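Local coordinates for OBCA, Oxalate Biosynthetic Component A (Burkholderia glumae, PDB 4NNA), which is a biosynthetic component that includes an eight-stranded TIM-type beta/alpha barrel and carries a magnesium ion bound in the model, at residues Ile470-Glu475 with Glu497-Val502; Ile8-Ile13 with Ala221-His226; Thr4-Thr9 with Arg509-Leu514; Leu425-Leu430 with Val459-Gly464. All coordinates share one frame; numbering follows the deposited sequence.

Contact 1: residues Ile470-Glu475 with Glu497-Val502; sequences IRVGLE and EQVSLV. With MG (magnesium ion), chain B.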
loop_
_atom_site.group_PDB
_atom_site.type_symbol
_atom_site.label_atom_id
_atom_site.label_comp_id
_atom_site.label_asym_id
_atom_site.label_seq_id
_atom_site.Cartn_x
_atom_site.Cartn_y
_atom_site.Cartn_z
ATOM N N ILE A 470 -12.075 -9.835 5.180
ATOM C CA ILE A 470 -11.543 -8.473 5.185
ATOM C C ILE A 470 -10.098 -8.524 4.708
ATOM O O ILE A 470 -9.317 -9.374 5.150
ATOM C CB ILE A 470 -11.551 -7.860 6.613
ATOM C CG1 ILE A 470 -12.971 -7.526 7.074
ATOM C CG2 ILE A 470 -10.708 -6.592 6.672
ATOM C CD1 ILE A 470 -13.007 -6.829 8.452
ATOM N N ARG A 471 -9.738 -7.615 3.809
ATOM C CA ARG A 471 -8.373 -7.539 3.320
ATOM C C ARG A 471 -7.701 -6.303 3.885
ATOM O O ARG A 471 -8.339 -5.258 4.006
ATOM C CB ARG A 471 -8.348 -7.500 1.782
ATOM C CG ARG A 471 -7.041 -6.956 1.178
ATOM C CD ARG A 471 -6.890 -7.276 -0.311
ATOM N NE ARG A 471 -6.346 -6.138 -1.051
ATOM C CZ ARG A 471 -6.134 -6.120 -2.366
ATOM N NH1 ARG A 471 -6.414 -7.181 -3.120
ATOM N NH2 ARG A 471 -5.654 -5.022 -2.932
ATOM N N VAL A 472 -6.426 -6.433 4.258
ATOM C CA VAL A 472 -5.591 -5.287 4.625
ATOM C C VAL A 472 -4.199 -5.536 4.066
ATOM O O VAL A 472 -3.913 -6.636 3.605
ATOM C CB VAL A 472 -5.475 -5.098 6.154
ATOM C CG1 VAL A 472 -6.830 -4.792 6.772
ATOM C CG2 VAL A 472 -4.844 -6.330 6.814
ATOM N N GLY A 473 -3.339 -4.523 4.103
ATOM C CA GLY A 473 -1.963 -4.686 3.665
ATOM C C GLY A 473 -1.413 -3.416 3.044
ATOM O O GLY A 473 -2.176 -2.478 2.749
ATOM N N LEU A 474 -0.100 -3.374 2.820
ATOM C CA LEU A 474 0.527 -2.169 2.287
ATOM C C LEU A 474 0.059 -1.861 0.865
ATOM O O LEU A 474 0.180 -0.726 0.407
ATOM C CB LEU A 474 2.061 -2.270 2.318
ATOM C CG LEU A 474 2.761 -2.404 3.672
ATOM C CD1 LEU A 474 4.275 -2.250 3.506
ATOM C CD2 LEU A 474 2.219 -1.420 4.703
ATOM N N GLU A 475 -0.448 -2.870 0.162
ATOM C CA GLU A 475 -1.061 -2.635 -1.147
ATOM C C GLU A 475 -2.206 -1.607 -1.051
ATOM O O GLU A 475 -2.367 -0.749 -1.929
ATOM C CB GLU A 475 -1.577 -3.956 -1.735
ATOM C CG GLU A 475 -2.517 -3.776 -2.945
ATOM C CD GLU A 475 -2.661 -5.047 -3.778
ATOM O OE1 GLU A 475 -3.416 -5.014 -4.770
ATOM O OE2 GLU A 475 -2.012 -6.071 -3.455
ATOM N N GLU A 497 1.517 -6.372 10.679
ATOM C CA GLU A 497 0.999 -5.561 11.783
ATOM C C GLU A 497 -0.457 -5.168 11.556
ATOM O O GLU A 497 -1.277 -5.211 12.477
ATOM C CB GLU A 497 1.850 -4.307 12.040
ATOM C CG GLU A 497 1.466 -3.643 13.368
ATOM C CD GLU A 497 2.196 -2.351 13.656
ATOM O OE1 GLU A 497 2.494 -2.105 14.843
ATOM O OE2 GLU A 497 2.446 -1.567 12.712
ATOM N N GLN A 498 -0.779 -4.787 10.326
ATOM C CA GLN A 498 -2.154 -4.448 9.983
ATOM C C GLN A 498 -3.051 -5.667 10.141
ATOM O O GLN A 498 -4.198 -5.547 10.589
ATOM C CB GLN A 498 -2.213 -3.906 8.553
ATOM C CG GLN A 498 -1.444 -2.603 8.403
ATOM C CD GLN A 498 -1.199 -2.209 6.964
ATOM O OE1 GLN A 498 -1.016 -3.062 6.091
ATOM N NE2 GLN A 498 -1.182 -0.907 6.709
ATOM N N VAL A 499 -2.532 -6.839 9.777
ATOM C CA VAL A 499 -3.280 -8.079 9.961
ATOM C C VAL A 499 -3.558 -8.284 11.447
ATOM O O VAL A 499 -4.692 -8.553 11.846
ATOM C CB VAL A 499 -2.530 -9.306 9.395
ATOM C CG1 VAL A 499 -3.188 -10.614 9.874
ATOM C CG2 VAL A 499 -2.479 -9.249 7.865
ATOM N N SER A 500 -2.518 -8.118 12.254
ATOM C CA SER A 500 -2.614 -8.291 13.701
ATOM C C SER A 500 -3.673 -7.381 14.324
ATOM O O SER A 500 -4.498 -7.839 15.126
ATOM C CB SER A 500 -1.250 -8.033 14.353
ATOM O OG SER A 500 -1.256 -8.445 15.706
ATOM N N LEU A 501 -3.640 -6.099 13.952
ATOM C CA LEU A 501 -4.598 -5.131 14.460
ATOM C C LEU A 501 -6.035 -5.393 14.005
ATOM O O LEU A 501 -6.960 -5.228 14.793
ATOM C CB LEU A 501 -4.176 -3.696 14.111
ATOM C CG LEU A 501 -2.889 -3.246 14.813
ATOM C CD1 LEU A 501 -2.380 -1.957 14.212
ATOM C CD2 LEU A 501 -3.088 -3.109 16.338
ATOM N N VAL A 502 -6.238 -5.778 12.746
ATOM C CA VAL A 502 -7.602 -6.065 12.312
ATOM C C VAL A 502 -8.117 -7.348 13.000
ATOM O O VAL A 502 -9.278 -7.425 13.394
ATOM C CB VAL A 502 -7.751 -6.108 10.761
ATOM C CG1 VAL A 502 -7.090 -7.336 10.170
ATOM C CG2 VAL A 502 -9.223 -6.081 10.370
HETATM MG MG MG B . -3.598 -6.475 -6.252
HETATM O O HOH W 1 -5.679 -6.259 -6.023
HETATM O O HOH W 2 -4.794 -7.423 -8.301
HETATM O O HOH W 3 -3.697 -4.465 -7.454
#
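Val472 lies against the first turns of helix 495-508, joining the last strand of a TIM barrel to the helix that follows it and covers the barrel from outside. The strand and helix axes run roughly antiparallel, at 145°. One methyl does most of the touching: Val472 CG2, set between its own backbone N and carbonyl carbon (chi1 -63°), reaches Val499 CG2 at 3.9 Å and the helix backbone at Gln498 C. In Val502 the branches divide the work: CG1 turns to Val472 CG2, while CG2, anti to the backbone N, meets Ile470 CG2 at 4.0 Å. Compact beta-branched residues suit both the strand and this close helix surface. Gln498 reaches past the strand end, bringing OE1 within 3.1 Å of Gly473 CA. Its NE2 is held by the carbonyls of Thr479 and Gly477, which fixes the amide. Gly473 has phi 147°, a backbone conformation that suits glycine, and there the chain leaves the sheet. Beyond it, the extended side chain of Glu475 binds magnesium through OE1 at 2.1 Å, and Arg471 NH2 makes a salt bridge to the same oxygen at 2.9 Å. Arg471 NH1 donates, 3.1 Å away, to a metal-bound water lying in the guanidinium plane.

Contact 2: residues Ile8-Ile13 with Ala221-His226; sequences ITAAPI and AVVHLH. With MG (magnesium ion), chain B.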
loop_
_atom_site.group_PDB
_atom_site.type_symbol
_atom_site.label_atom_id
_atom_site.label_comp_id
_atom_site.label_asym_id
_atom_site.label_seq_id
_atom_site.Cartn_x
_atom_site.Cartn_y
_atom_site.Cartn_z
ATOM N N ILE A 8 -8.970 -13.315 6.887
ATOM C CA ILE A 8 -8.228 -12.115 6.556
ATOM C C ILE A 8 -7.341 -12.391 5.352
ATOM O O ILE A 8 -6.657 -13.417 5.282
ATOM C CB ILE A 8 -7.388 -11.654 7.760
ATOM C CG1 ILE A 8 -8.310 -11.286 8.928
ATOM C CG2 ILE A 8 -6.462 -10.492 7.385
ATOM C CD1 ILE A 8 -7.571 -11.161 10.250
ATOM N N THR A 9 -7.393 -11.482 4.386
ATOM C CA THR A 9 -6.475 -11.501 3.259
ATOM C C THR A 9 -5.385 -10.478 3.531
ATOM O O THR A 9 -5.683 -9.337 3.889
ATOM C CB THR A 9 -7.191 -11.139 1.953
ATOM O OG1 THR A 9 -8.012 -12.244 1.557
ATOM C CG2 THR A 9 -6.173 -10.830 0.834
ATOM N N ALA A 10 -4.124 -10.888 3.396
ATOM C CA ALA A 10 -3.025 -9.926 3.467
ATOM C C ALA A 10 -2.584 -9.585 2.053
ATOM O O ALA A 10 -2.444 -10.477 1.210
ATOM C CB ALA A 10 -1.858 -10.490 4.262
ATOM N N ALA A 11 -2.365 -8.296 1.802
ATOM C CA ALA A 11 -1.954 -7.822 0.481
ATOM C C ALA A 11 -0.704 -6.973 0.654
ATOM O O ALA A 11 -0.789 -5.752 0.796
ATOM C CB ALA A 11 -3.073 -7.008 -0.163
ATOM N N PRO A 12 0.464 -7.628 0.671
ATOM C CA PRO A 12 1.671 -6.955 1.166
ATOM C C PRO A 12 2.451 -6.087 0.183
ATOM O O PRO A 12 3.350 -5.411 0.669
ATOM C CB PRO A 12 2.583 -8.122 1.596
ATOM C CG PRO A 12 1.701 -9.366 1.601
ATOM C CD PRO A 12 0.629 -9.093 0.589
ATOM N N ILE A 13 2.146 -6.101 -1.119
ATOM C CA ILE A 13 3.029 -5.467 -2.111
ATOM C C ILE A 13 2.270 -4.510 -3.030
ATOM O O ILE A 13 2.569 -3.314 -3.086
ATOM C CB ILE A 13 3.742 -6.526 -2.993
ATOM C CG1 ILE A 13 4.393 -7.596 -2.127
ATOM C CG2 ILE A 13 4.760 -5.882 -3.940
ATOM C CD1 ILE A 13 3.624 -8.906 -2.143
ATOM N N ALA A 221 -5.258 -15.777 6.380
ATOM C CA ALA A 221 -5.469 -17.090 5.775
ATOM C C ALA A 221 -5.055 -17.111 4.306
ATOM O O ALA A 221 -4.628 -18.145 3.790
ATOM C CB ALA A 221 -6.910 -17.506 5.911
ATOM N N VAL A 222 -5.198 -15.967 3.641
ATOM C CA VAL A 222 -4.881 -15.837 2.221
ATOM C C VAL A 222 -3.913 -14.676 2.022
ATOM O O VAL A 222 -4.078 -13.628 2.639
ATOM C CB VAL A 222 -6.150 -15.538 1.418
ATOM C CG1 VAL A 222 -5.806 -15.200 -0.048
ATOM C CG2 VAL A 222 -7.102 -16.705 1.508
ATOM N N VAL A 223 -2.909 -14.852 1.166
ATOM C CA VAL A 223 -1.991 -13.757 0.878
ATOM C C VAL A 223 -2.058 -13.407 -0.606
ATOM O O VAL A 223 -1.878 -14.265 -1.463
ATOM C CB VAL A 223 -0.542 -14.084 1.307
ATOM C CG1 VAL A 223 0.355 -12.876 1.084
ATOM C CG2 VAL A 223 -0.500 -14.496 2.783
ATOM N N HIS A 224 -2.346 -12.144 -0.900
ATOM C CA HIS A 224 -2.476 -11.683 -2.283
ATOM C C HIS A 224 -1.182 -11.007 -2.726
ATOM O O HIS A 224 -0.746 -10.038 -2.102
ATOM C CB HIS A 224 -3.693 -10.745 -2.391
ATOM C CG HIS A 224 -3.775 -9.964 -3.671
ATOM N ND1 HIS A 224 -4.202 -10.513 -4.862
ATOM C CD2 HIS A 224 -3.529 -8.653 -3.927
ATOM C CE1 HIS A 224 -4.185 -9.584 -5.805
ATOM N NE2 HIS A 224 -3.781 -8.447 -5.264
ATOM N N LEU A 225 -0.569 -11.527 -3.792
ATOM C CA LEU A 225 0.789 -11.139 -4.176
ATOM C C LEU A 225 0.901 -10.363 -5.491
ATOM O O LEU A 225 0.147 -10.597 -6.439
ATOM C CB LEU A 225 1.662 -12.390 -4.292
ATOM C CG LEU A 225 1.815 -13.244 -3.044
ATOM C CD1 LEU A 225 2.698 -14.447 -3.361
ATOM C CD2 LEU A 225 2.411 -12.418 -1.918
ATOM N N HIS A 226 1.861 -9.442 -5.524
ATOM C CA HIS A 226 2.337 -8.817 -6.755
ATOM C C HIS A 226 3.845 -9.045 -6.760
ATOM O O HIS A 226 4.427 -9.323 -5.713
ATOM C CB HIS A 226 2.094 -7.302 -6.743
ATOM C CG HIS A 226 0.670 -6.899 -6.967
ATOM N ND1 HIS A 226 0.283 -6.087 -8.014
ATOM C CD2 HIS A 226 -0.463 -7.180 -6.275
ATOM C CE1 HIS A 226 -1.022 -5.895 -7.967
ATOM N NE2 HIS A 226 -1.499 -6.547 -6.919
HETATM MG MG MG B . -3.598 -6.475 -6.252
HETATM O O HOH W 4 0.044 -7.572 -2.638
HETATM O O HOH W 2 -4.794 -7.423 -8.301
HETATM O O HOH W 3 -3.697 -4.465 -7.454
HETATM O O HOH W 1 -5.679 -6.259 -6.023
#
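Ile8 and Ala221 begin a parallel pairing of two neighbouring strands in the TIM barrel, bridged at Thr9 with Val222 and at Ala10 with Val223. Ile8 O takes two donors: Ala221 N at 3.0 Å, bent to 143° at the hydrogen, and Val222 N in a weak bond. Ala10 then uses both its polar atoms on this neighbour, its N giving to Val222 O at 2.8 Å and its O receiving His224 N at 2.7 Å, nearly straight at 170°. The backbone N and O of Thr9 serve Ile470 and Val472, because each barrel strand has two neighbours. Past the last bridge, Pro12 has no N-H to offer and lays CD against His224 O. A water, 2.6 Å from that oxygen, serves it instead and accepts from Ile13 N. Small Ala10 shares its face with Val223, towards helix 205-218. His224 lies on the side of Thr9 and Val222, CB near Thr9 CG2, and chi1 167° swings its ring clear of the backbone N, NE2 binding magnesium. His226 supplies a second ligand, and Glu475 completes the protein side of the site. The His226 ring is held through both its nitrogens: ND1 by Asn251 OD1, and NE2 by the metal at 2.2 Å.

Contact 3: residues Thr4-Thr9 with Arg509-Leu514; sequences TSLYIT and RGATIL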
loop_
_atom_site.group_PDB
_atom_site.type_symbol
_atom_site.label_atom_id
_atom_site.label_comp_id
_atom_site.label_asym_id
_atom_site.label_seq_id
_atom_site.Cartn_x
_atom_site.Cartn_y
_atom_site.Cartn_z
ATOM N N THR A 4 -21.257 -14.052 10.970
ATOM C CA THR A 4 -20.589 -14.968 10.050
ATOM C C THR A 4 -19.067 -14.843 10.158
ATOM O O THR A 4 -18.515 -13.738 10.154
ATOM C CB THR A 4 -21.048 -14.752 8.605
ATOM O OG1 THR A 4 -20.764 -13.405 8.211
ATOM C CG2 THR A 4 -22.535 -14.987 8.505
ATOM N N SER A 5 -18.401 -15.984 10.281
ATOM C CA SER A 5 -16.951 -16.031 10.452
ATOM C C SER A 5 -16.203 -15.371 9.297
ATOM O O SER A 5 -16.728 -15.289 8.185
ATOM C CB SER A 5 -16.504 -17.480 10.589
ATOM O OG SER A 5 -17.232 -18.128 11.610
ATOM N N LEU A 6 -14.977 -14.915 9.562
ATOM C CA LEU A 6 -14.202 -14.177 8.560
ATOM C C LEU A 6 -12.790 -14.715 8.339
ATOM O O LEU A 6 -12.156 -15.236 9.262
ATOM C CB LEU A 6 -14.111 -12.691 8.930
ATOM C CG LEU A 6 -15.423 -11.926 9.120
ATOM C CD1 LEU A 6 -15.793 -11.874 10.587
ATOM C CD2 LEU A 6 -15.303 -10.522 8.568
ATOM N N TYR A 7 -12.289 -14.575 7.114
ATOM C CA TYR A 7 -10.866 -14.786 6.882
ATOM C C TYR A 7 -10.207 -13.493 6.450
ATOM O O TYR A 7 -10.802 -12.669 5.745
ATOM C CB TYR A 7 -10.595 -15.904 5.875
ATOM C CG TYR A 7 -11.126 -15.667 4.484
ATOM C CD1 TYR A 7 -10.286 -15.251 3.461
ATOM C CD2 TYR A 7 -12.463 -15.891 4.191
ATOM C CE1 TYR A 7 -10.777 -15.046 2.183
ATOM C CE2 TYR A 7 -12.958 -15.687 2.938
ATOM C CZ TYR A 7 -12.113 -15.274 1.934
ATOM O OH TYR A 7 -12.631 -15.091 0.679
ATOM N N ILE A 8 -8.970 -13.315 6.887
ATOM C CA ILE A 8 -8.228 -12.115 6.556
ATOM C C ILE A 8 -7.341 -12.391 5.352
ATOM O O ILE A 8 -6.657 -13.417 5.282
ATOM C CB ILE A 8 -7.388 -11.654 7.760
ATOM C CG1 ILE A 8 -8.310 -11.286 8.928
ATOM C CG2 ILE A 8 -6.462 -10.492 7.385
ATOM C CD1 ILE A 8 -7.571 -11.161 10.250
ATOM N N THR A 9 -7.393 -11.482 4.386
ATOM C CA THR A 9 -6.475 -11.501 3.259
ATOM C C THR A 9 -5.385 -10.478 3.531
ATOM O O THR A 9 -5.683 -9.337 3.889
ATOM C CB THR A 9 -7.191 -11.139 1.953
ATOM O OG1 THR A 9 -8.012 -12.244 1.557
ATOM C CG2 THR A 9 -6.173 -10.830 0.834
ATOM N N ARG A 509 -14.865 -7.879 18.912
ATOM C CA ARG A 509 -16.273 -7.718 18.566
ATOM C C ARG A 509 -16.999 -9.054 18.588
ATOM O O ARG A 509 -18.157 -9.144 18.179
ATOM C CB ARG A 509 -16.410 -7.105 17.180
ATOM C CG ARG A 509 -15.952 -5.688 17.114
ATOM C CD ARG A 509 -17.058 -4.808 16.630
ATOM N NE ARG A 509 -16.531 -3.769 15.757
ATOM C CZ ARG A 509 -17.293 -2.977 15.019
ATOM N NH1 ARG A 509 -16.734 -2.060 14.254
ATOM N NH2 ARG A 509 -18.613 -3.115 15.046
ATOM N N GLY A 510 -16.306 -10.092 19.045
ATOM C CA GLY A 510 -16.879 -11.423 19.124
ATOM C C GLY A 510 -16.846 -12.226 17.832
ATOM O O GLY A 510 -17.569 -13.210 17.698
ATOM N N ALA A 511 -15.999 -11.822 16.885
ATOM C CA ALA A 511 -15.919 -12.512 15.595
ATOM C C ALA A 511 -15.056 -13.773 15.614
ATOM O O ALA A 511 -14.155 -13.920 16.441
ATOM C CB ALA A 511 -15.434 -11.560 14.503
ATOM N N THR A 512 -15.334 -14.666 14.668
ATOM C CA THR A 512 -14.559 -15.886 14.487
ATOM C C THR A 512 -13.655 -15.728 13.258
ATOM O O THR A 512 -14.124 -15.370 12.175
ATOM C CB THR A 512 -15.495 -17.114 14.336
ATOM O OG1 THR A 512 -16.331 -17.216 15.498
ATOM C CG2 THR A 512 -14.703 -18.415 14.173
ATOM N N ILE A 513 -12.361 -15.969 13.448
ATOM C CA ILE A 513 -11.369 -15.836 12.388
ATOM C C ILE A 513 -10.909 -17.216 11.932
ATOM O O ILE A 513 -10.458 -18.020 12.750
ATOM C CB ILE A 513 -10.139 -15.059 12.882
ATOM C CG1 ILE A 513 -10.566 -13.780 13.606
ATOM C CG2 ILE A 513 -9.201 -14.737 11.724
ATOM C CD1 ILE A 513 -10.934 -12.651 12.678
ATOM N N LEU A 514 -11.021 -17.485 10.633
ATOM C CA LEU A 514 -10.636 -18.781 10.057
ATOM C C LEU A 514 -9.142 -18.870 9.740
ATOM O O LEU A 514 -8.525 -17.878 9.380
ATOM C CB LEU A 514 -11.439 -19.047 8.774
ATOM C CG LEU A 514 -12.881 -19.567 8.836
ATOM C CD1 LEU A 514 -13.443 -19.699 10.245
ATOM C CD2 LEU A 514 -13.793 -18.718 7.984
HETATM O O HOH W 5 -17.584 -13.913 13.178
HETATM O O HOH W 6 -7.716 -15.316 8.554
#
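Tyr7 meets Leu514 through its root, CB to CB at 4.4 Å, while its flat ring turns away (chi1 62°) to form an edge-to-face pair with Phe523, with Val519 and Val222 also touching the side chain. The flat groups that do join the segments are peptides. The carbonyl of Thr512 receives Leu6 N at 2.8 Å, with donor, oxygen and carbon almost in line. Leu6 O in turn accepts from Leu514 N at 2.9 Å, but here the N-H approaches tilted 26° out of the carbonyl plane. These two bonds satisfy both backbone polar atoms of Leu6 and make a single beta bridge to Ile513, whose CA also comes close to Leu6 O. Two waters extend the pairing. One accepts from Ile8 N and donates to Leu514 O at 2.8 Å; the other accepts from Thr512 N and reaches Thr4 O weakly.

Ser5 OG rests against Thr512 CB at 3.4 Å, two small polar residues suited to this more exposed end, and Ser5 CB touches Leu514 CD1. Deeper in, Leu6 CD1 packs on Ala511 CB at 3.9 Å, with Leu463 of helix 458-464 close by. Ile8 CD1 reaches Ile513 CG2 at 4.2 Å, both residues packing on helix 495-508. Gly510, with positive phi, is the C-prime residue of a Schellman motif that ends this helix and turns the chain towards the bridge. Thus the chain's first residues and the loop between helices 495-508 and 516-523 are joined where strand 7-10 enters the TIM barrel.

Contact 4: residues Leu425-Leu430 with Val459-Gly464; sequences LAIGQL and VDVALG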
loop_
_atom_site.group_PDB
_atom_site.type_symbol
_atom_site.label_atom_id
_atom_site.label_comp_id
_atom_site.label_asym_id
_atom_site.label_seq_id
_atom_site.Cartn_x
_atom_site.Cartn_y
_atom_site.Cartn_z
ATOM N N LEU A 425 -23.406 5.552 5.244
ATOM C CA LEU A 425 -23.254 5.831 3.812
ATOM C C LEU A 425 -22.547 4.713 3.048
ATOM O O LEU A 425 -22.988 4.325 1.965
ATOM C CB LEU A 425 -22.532 7.164 3.587
ATOM C CG LEU A 425 -23.312 8.416 3.996
ATOM C CD1 LEU A 425 -22.553 9.673 3.623
ATOM C CD2 LEU A 425 -24.688 8.425 3.365
ATOM N N ALA A 426 -21.457 4.191 3.609
ATOM C CA ALA A 426 -20.708 3.124 2.947
ATOM C C ALA A 426 -21.557 1.863 2.832
ATOM O O ALA A 426 -21.661 1.260 1.762
ATOM C CB ALA A 426 -19.421 2.828 3.700
ATOM N N ILE A 427 -22.140 1.463 3.953
ATOM C CA ILE A 427 -23.035 0.324 3.989
ATOM C C ILE A 427 -24.185 0.525 2.997
ATOM O O ILE A 427 -24.522 -0.385 2.237
ATOM C CB ILE A 427 -23.573 0.097 5.409
ATOM C CG1 ILE A 427 -22.474 -0.506 6.290
ATOM C CG2 ILE A 427 -24.807 -0.802 5.397
ATOM C CD1 ILE A 427 -22.908 -0.810 7.722
ATOM N N GLY A 428 -24.759 1.724 2.988
ATOM C CA GLY A 428 -25.875 2.021 2.103
ATOM C C GLY A 428 -25.556 1.815 0.635
ATOM O O GLY A 428 -26.395 1.319 -0.131
ATOM N N GLN A 429 -24.340 2.195 0.240
ATOM C CA GLN A 429 -23.901 2.041 -1.144
ATOM C C GLN A 429 -23.575 0.586 -1.485
ATOM O O GLN A 429 -23.808 0.140 -2.601
ATOM C CB GLN A 429 -22.658 2.898 -1.397
ATOM C CG GLN A 429 -22.931 4.392 -1.461
ATOM C CD GLN A 429 -23.696 4.771 -2.710
ATOM O OE1 GLN A 429 -23.192 4.618 -3.825
ATOM N NE2 GLN A 429 -24.924 5.255 -2.535
ATOM N N LEU A 430 -23.020 -0.146 -0.522
ATOM C CA LEU A 430 -22.502 -1.480 -0.783
ATOM C C LEU A 430 -23.572 -2.566 -0.643
ATOM O O LEU A 430 -23.522 -3.594 -1.321
ATOM C CB LEU A 430 -21.295 -1.773 0.126
ATOM C CG LEU A 430 -20.069 -0.887 -0.131
ATOM C CD1 LEU A 430 -18.901 -1.260 0.778
ATOM C CD2 LEU A 430 -19.639 -0.965 -1.593
ATOM N N VAL A 459 -13.960 -2.579 9.494
ATOM C CA VAL A 459 -14.611 -3.592 10.340
ATOM C C VAL A 459 -16.121 -3.368 10.475
ATOM O O VAL A 459 -16.908 -4.304 10.289
ATOM C CB VAL A 459 -13.969 -3.670 11.745
ATOM C CG1 VAL A 459 -14.788 -4.588 12.660
ATOM C CG2 VAL A 459 -12.527 -4.168 11.646
ATOM N N ASP A 460 -16.512 -2.141 10.829
ATOM C CA ASP A 460 -17.919 -1.752 10.897
ATOM C C ASP A 460 -18.644 -2.157 9.609
ATOM O O ASP A 460 -19.696 -2.805 9.640
ATOM C CB ASP A 460 -18.054 -0.231 11.076
ATOM C CG ASP A 460 -17.609 0.248 12.448
ATOM O OD1 ASP A 460 -17.827 -0.483 13.427
ATOM O OD2 ASP A 460 -17.047 1.363 12.553
ATOM N N VAL A 461 -18.074 -1.763 8.477
ATOM C CA VAL A 461 -18.693 -2.029 7.184
ATOM C C VAL A 461 -18.766 -3.528 6.881
ATOM O O VAL A 461 -19.813 -4.031 6.488
ATOM C CB VAL A 461 -17.993 -1.258 6.043
ATOM C CG1 VAL A 461 -18.543 -1.683 4.693
ATOM C CG2 VAL A 461 -18.192 0.229 6.230
ATOM N N ALA A 462 -17.670 -4.251 7.084
ATOM C CA ALA A 462 -17.662 -5.681 6.774
ATOM C C ALA A 462 -18.641 -6.466 7.644
ATOM O O ALA A 462 -19.361 -7.346 7.153
ATOM C CB ALA A 462 -16.266 -6.245 6.917
ATOM N N LEU A 463 -18.650 -6.165 8.941
ATOM C CA LEU A 463 -19.559 -6.844 9.857
ATOM C C LEU A 463 -20.996 -6.447 9.536
ATOM O O LEU A 463 -21.890 -7.294 9.535
ATOM C CB LEU A 463 -19.222 -6.496 11.308
ATOM C CG LEU A 463 -18.335 -7.472 12.077
ATOM C CD1 LEU A 463 -17.259 -8.090 11.204
ATOM C CD2 LEU A 463 -17.719 -6.810 13.312
ATOM N N GLY A 464 -21.204 -5.163 9.240
ATOM C CA GLY A 464 -22.534 -4.657 8.930
ATOM C C GLY A 464 -23.145 -5.298 7.695
ATOM O O GLY A 464 -24.368 -5.463 7.602
#
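Helices 416-440 and 458-464 are consecutive helices in the outer layer of the TIM barrel, linked through strand 444-449, and their facing segments pack with axes 9.6 Å apart, crossing at -39°. Val461 is the centre of the contact. Its CG2 presses on Ala426 CB at 3.8 Å, and CG1, trans to the valine's own nitrogen (chi1 173°), meets Leu430 CD1 at 4.0 Å, the two side chains running roughly perpendicular. Ala426 and Leu430 stand one turn apart, so the forked valine spans them with one methyl each; alanine leaves room for the Val461 methyl. Ile427 adds a longer arm. With chi2 at -178° it extends across the interface, passing CG1 over Val461 CA at 4.2 Å and bringing CD1 to Gly464 CA at 4.0 Å. Glycine suits that place because the space a CB would take is filled by Ile427 CD1. On the inner side Leu430 and Val461 both rest on Ile448 of strand 444-449, seating the helix pair on the sheet. The touching of the two segments is thus apolar and tolerant in direction, while hydrogen bonds from Arg431 to Gly464 O and between His419 and Asp460 add directional ties beside it.

In the fold
Contacts 1 and 2 are buried and share the magnesium site, with the histidines from contact 2 and Glu475 from contact 1, and strands 7-10 and 469-472 pair between them. Contact 3 uses the same strand 7-10 as contact 2, but at its entry and nearer the surface, where waters carry part of the backbone pairing. Contact 4, also partly exposed, lies in the helical layer, its centre about 22 Å from that of contact 2; helix 458-464 ties it to contact 1, through Ala462 against Ile470. Chemistry follows place: backbone bonds where strand 7-10 meets a strand or loop, apolar packing around helices, and metal ligands toward the C-terminal ends of barrel strands.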